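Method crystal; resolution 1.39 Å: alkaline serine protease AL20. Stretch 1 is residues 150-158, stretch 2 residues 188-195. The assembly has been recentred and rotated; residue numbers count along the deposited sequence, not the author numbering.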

# COMPACT_ATOMS: atom_id res chain seq x y z
N ASN A 150 -25.91 -2.05 -10.24
CA ASN A 150 -24.69 -2.69 -10.68
C ASN A 150 -24.05 -1.99 -11.87
O ASN A 150 -24.73 -1.43 -12.73
CB ASN A 150 -24.98 -4.15 -11.05
CG ASN A 150 -25.27 -5.02 -9.84
OD1 ASN A 150 -25.95 -6.04 -9.96
ND2 ASN A 150 -24.76 -4.64 -8.68
N ASP A 151 -22.72 -2.03 -11.90
CA ASP A 151 -21.96 -1.54 -13.04
C ASP A 151 -22.48 -2.20 -14.32
O ASP A 151 -22.49 -3.42 -14.41
CB ASP A 151 -20.50 -1.93 -12.82
CG ASP A 151 -19.62 -1.58 -13.99
OD1 ASP A 151 -20.02 -0.71 -14.80
OD2 ASP A 151 -18.51 -2.16 -14.09
N PRO A 152 -22.91 -1.39 -15.32
CA PRO A 152 -23.35 -2.00 -16.59
C PRO A 152 -22.26 -2.82 -17.26
O PRO A 152 -22.55 -3.69 -18.09
CB PRO A 152 -23.74 -0.79 -17.45
CG PRO A 152 -23.05 0.38 -16.84
CD PRO A 152 -23.02 0.08 -15.35
N MET A 153 -21.00 -2.55 -16.91
CA MET A 153 -19.88 -3.29 -17.45
C MET A 153 -19.62 -4.61 -16.73
O MET A 153 -18.77 -5.39 -17.15
CB MET A 153 -18.61 -2.45 -17.37
CG MET A 153 -18.68 -1.17 -18.11
SD MET A 153 -17.17 -1.10 -19.03
CE MET A 153 -17.70 -2.22 -20.26
N GLY A 154 -20.34 -4.83 -15.64
CA GLY A 154 -20.25 -6.12 -14.95
C GLY A 154 -19.19 -6.23 -13.86
O GLY A 154 -19.01 -7.30 -13.29
N SER A 155 -18.48 -5.13 -13.58
CA SER A 155 -17.55 -5.14 -12.46
C SER A 155 -18.31 -5.01 -11.15
O SER A 155 -19.53 -4.84 -11.16
CB SER A 155 -16.52 -4.01 -12.60
OG SER A 155 -16.97 -2.79 -12.01
N SER A 156 -17.58 -5.08 -10.04
CA SER A 156 -18.20 -4.98 -8.71
C SER A 156 -18.54 -3.54 -8.30
O SER A 156 -19.11 -3.31 -7.23
CB SER A 156 -17.31 -5.63 -7.65
OG SER A 156 -16.07 -4.94 -7.58
N THR A 157 -18.20 -2.55 -9.13
CA THR A 157 -18.58 -1.17 -8.78
C THR A 157 -20.10 -0.99 -8.84
O THR A 157 -20.83 -1.85 -9.39
CB THR A 157 -17.91 -0.11 -9.68
OG1 THR A 157 -18.40 -0.25 -11.01
CG2 THR A 157 -16.40 -0.29 -9.66
N GLN A 158 -20.58 0.10 -8.26
CA GLN A 158 -22.00 0.44 -8.29
C GLN A 158 -22.18 1.87 -8.75
O GLN A 158 -21.29 2.70 -8.55
CB GLN A 158 -22.65 0.28 -6.92
CG GLN A 158 -22.49 -1.10 -6.31
CD GLN A 158 -23.31 -1.24 -5.04
OE1 GLN A 158 -24.40 -1.80 -5.06
NE2 GLN A 158 -22.81 -0.69 -3.95
N SER A 188 -15.84 7.71 -7.79
CA SER A 188 -14.68 7.25 -8.54
C SER A 188 -14.66 7.63 -10.03
O SER A 188 -13.66 8.20 -10.49
CB SER A 188 -14.51 5.74 -8.36
OG SER A 188 -13.59 5.19 -9.30
N TYR A 189 -15.73 7.35 -10.77
CA TYR A 189 -15.70 7.58 -12.20
C TYR A 189 -17.10 7.57 -12.79
O TYR A 189 -18.05 7.14 -12.15
CB TYR A 189 -14.83 6.52 -12.89
CG TYR A 189 -15.45 5.14 -12.93
CD1 TYR A 189 -15.23 4.22 -11.91
CD2 TYR A 189 -16.25 4.75 -14.01
CE1 TYR A 189 -15.81 2.95 -11.95
CE2 TYR A 189 -16.84 3.50 -14.06
CZ TYR A 189 -16.60 2.59 -13.04
OH TYR A 189 -17.17 1.33 -13.06
N GLY A 190 -17.20 8.06 -14.03
CA GLY A 190 -18.37 7.81 -14.86
C GLY A 190 -17.94 7.19 -16.18
O GLY A 190 -16.74 7.00 -16.43
N TYR A 191 -18.93 6.88 -17.01
CA TYR A 191 -18.67 6.45 -18.38
C TYR A 191 -19.07 7.54 -19.35
O TYR A 191 -20.09 8.20 -19.16
CB TYR A 191 -19.46 5.18 -18.72
CG TYR A 191 -19.06 3.96 -17.93
CD1 TYR A 191 -17.82 3.35 -18.13
CD2 TYR A 191 -19.94 3.38 -17.03
CE1 TYR A 191 -17.46 2.21 -17.40
CE2 TYR A 191 -19.60 2.24 -16.30
CZ TYR A 191 -18.35 1.67 -16.49
OH TYR A 191 -17.99 0.54 -15.78
N THR A 192 -18.30 7.69 -20.42
CA THR A 192 -18.59 8.70 -21.44
C THR A 192 -19.99 8.54 -22.04
O THR A 192 -20.62 9.54 -22.41
CB THR A 192 -17.57 8.64 -22.58
OG1 THR A 192 -17.47 7.28 -23.04
CG2 THR A 192 -16.20 9.12 -22.11
N PHE A 193 -20.49 7.31 -22.12
CA PHE A 193 -21.80 7.04 -22.73
C PHE A 193 -22.97 7.23 -21.77
O PHE A 193 -24.13 7.16 -22.17
CB PHE A 193 -21.84 5.62 -23.31
CG PHE A 193 -21.62 4.54 -22.29
CD1 PHE A 193 -20.36 3.97 -22.13
CD2 PHE A 193 -22.66 4.06 -21.51
CE1 PHE A 193 -20.14 2.98 -21.19
CE2 PHE A 193 -22.45 3.08 -20.56
CZ PHE A 193 -21.19 2.54 -20.39
N LEU A 194 -22.67 7.46 -20.49
CA LEU A 194 -23.71 7.44 -19.47
C LEU A 194 -23.67 8.73 -18.65
O LEU A 194 -23.07 8.77 -17.58
CB LEU A 194 -23.54 6.19 -18.60
CG LEU A 194 -24.64 5.81 -17.60
CD1 LEU A 194 -25.99 5.58 -18.29
CD2 LEU A 194 -24.23 4.59 -16.79
N PRO A 195 -24.30 9.80 -19.16
CA PRO A 195 -24.30 11.04 -18.37
C PRO A 195 -24.99 10.89 -17.01
O PRO A 195 -25.91 10.07 -16.86
CB PRO A 195 -25.05 12.05 -19.24
CG PRO A 195 -25.67 11.27 -20.35
CD PRO A 195 -24.99 9.95 -20.45
O HOH W 1 -15.22 -0.87 -13.00

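The most unusual feature of this contact is a buried carboxylate, that of Asp151, which accepts four hydrogen bonds, one of them from the other stretch. Asp151 OD1 accepts that short bond, 2.6 Å, from Tyr191 OH, and the same oxygen takes another from Met153 N at 3.0 Å. The second carboxylate oxygen, OD2, is held within its own loop: Ser155 N lies 3.0 Å from Asp151 OD2, and Ser155 OG donates to Asp151 OD2 at 2.7 Å. A buried carboxylate needs such company, and here four donors share its charge. Aspartate suits the place because its short side chain, with chi1 in the t well, lets both oxygens reach the backbone amides just ahead in the sequence while OD1 still meets a tyrosine from the other stretch. No backbone hydrogen bond joins the two stretches.

The loop is folded compactly around the carboxylate. Residues Asp151 to Gly154 form a type I turn, closed by Gly154 N to Asp151 O at 2.9 Å, and Asp151 N also bonds to Thr157 O at 3.1 Å, which draws the two ends of the loop together. Pro152, with its phi of -60°, fits the second position of the turn. Gly154 has a phi of 90° and a psi of 4°, where a CB would be jammed against the carbonyl oxygen of Met153; the absence of a side chain is what this conformation calls for.

A second link crosses between the stretches where Thr157 OG1 and Tyr189 OH are hydrogen-bonded at 2.9 Å. Thr157 is buried with its CA-to-CB bond toward the other stretch, and its short side chain supplies a hydroxyl for Tyr189 OH together with a methyl group. Tyr189 CA-to-CB points sideways, yet the length of the phenol brings its hydroxyl to the threonine. The backbones are far apart, with Thr157 CA 9.3 Å from Ser188 CA and Pro152 CA 9.8 Å from Tyr191 CA, and a tyrosine can span such a gap and finish it with a polar group. Water 1 adds a bridge, donating to Ser155 OG at 2.8 Å and lying 2.9 Å from Tyr189 OH. Ser155 OG in turn accepts from Thr157 N at 3.1 Å, so this small hydroxyl serves the loop, the carboxylate and the water together.

Around Tyr191 the contact becomes less polar. This residue has the largest area covered by the opposing stretch, out of 274 Å² buried in all. Asp151 OD1 sits at the edge of its ring, near the ring plane, as expected for a phenol hydroxyl bonded to a carboxylate. Pro152 CG packs 4.0 Å from Tyr191 CE2 and 4.4 Å from Leu194 CD2, its compact ring offering a hydrocarbon surface to both. Met153 CG is pressed tightly against the phenol end, 3.0 Å from Tyr191 OH and 3.3 Å from Tyr191 CZ, and Met153 SD lies obliquely 4.6 Å from the centroid of the Tyr191 ring. The unbranched methionine thus reaches the phenol while its backbone amide bonds to Asp151 OD1.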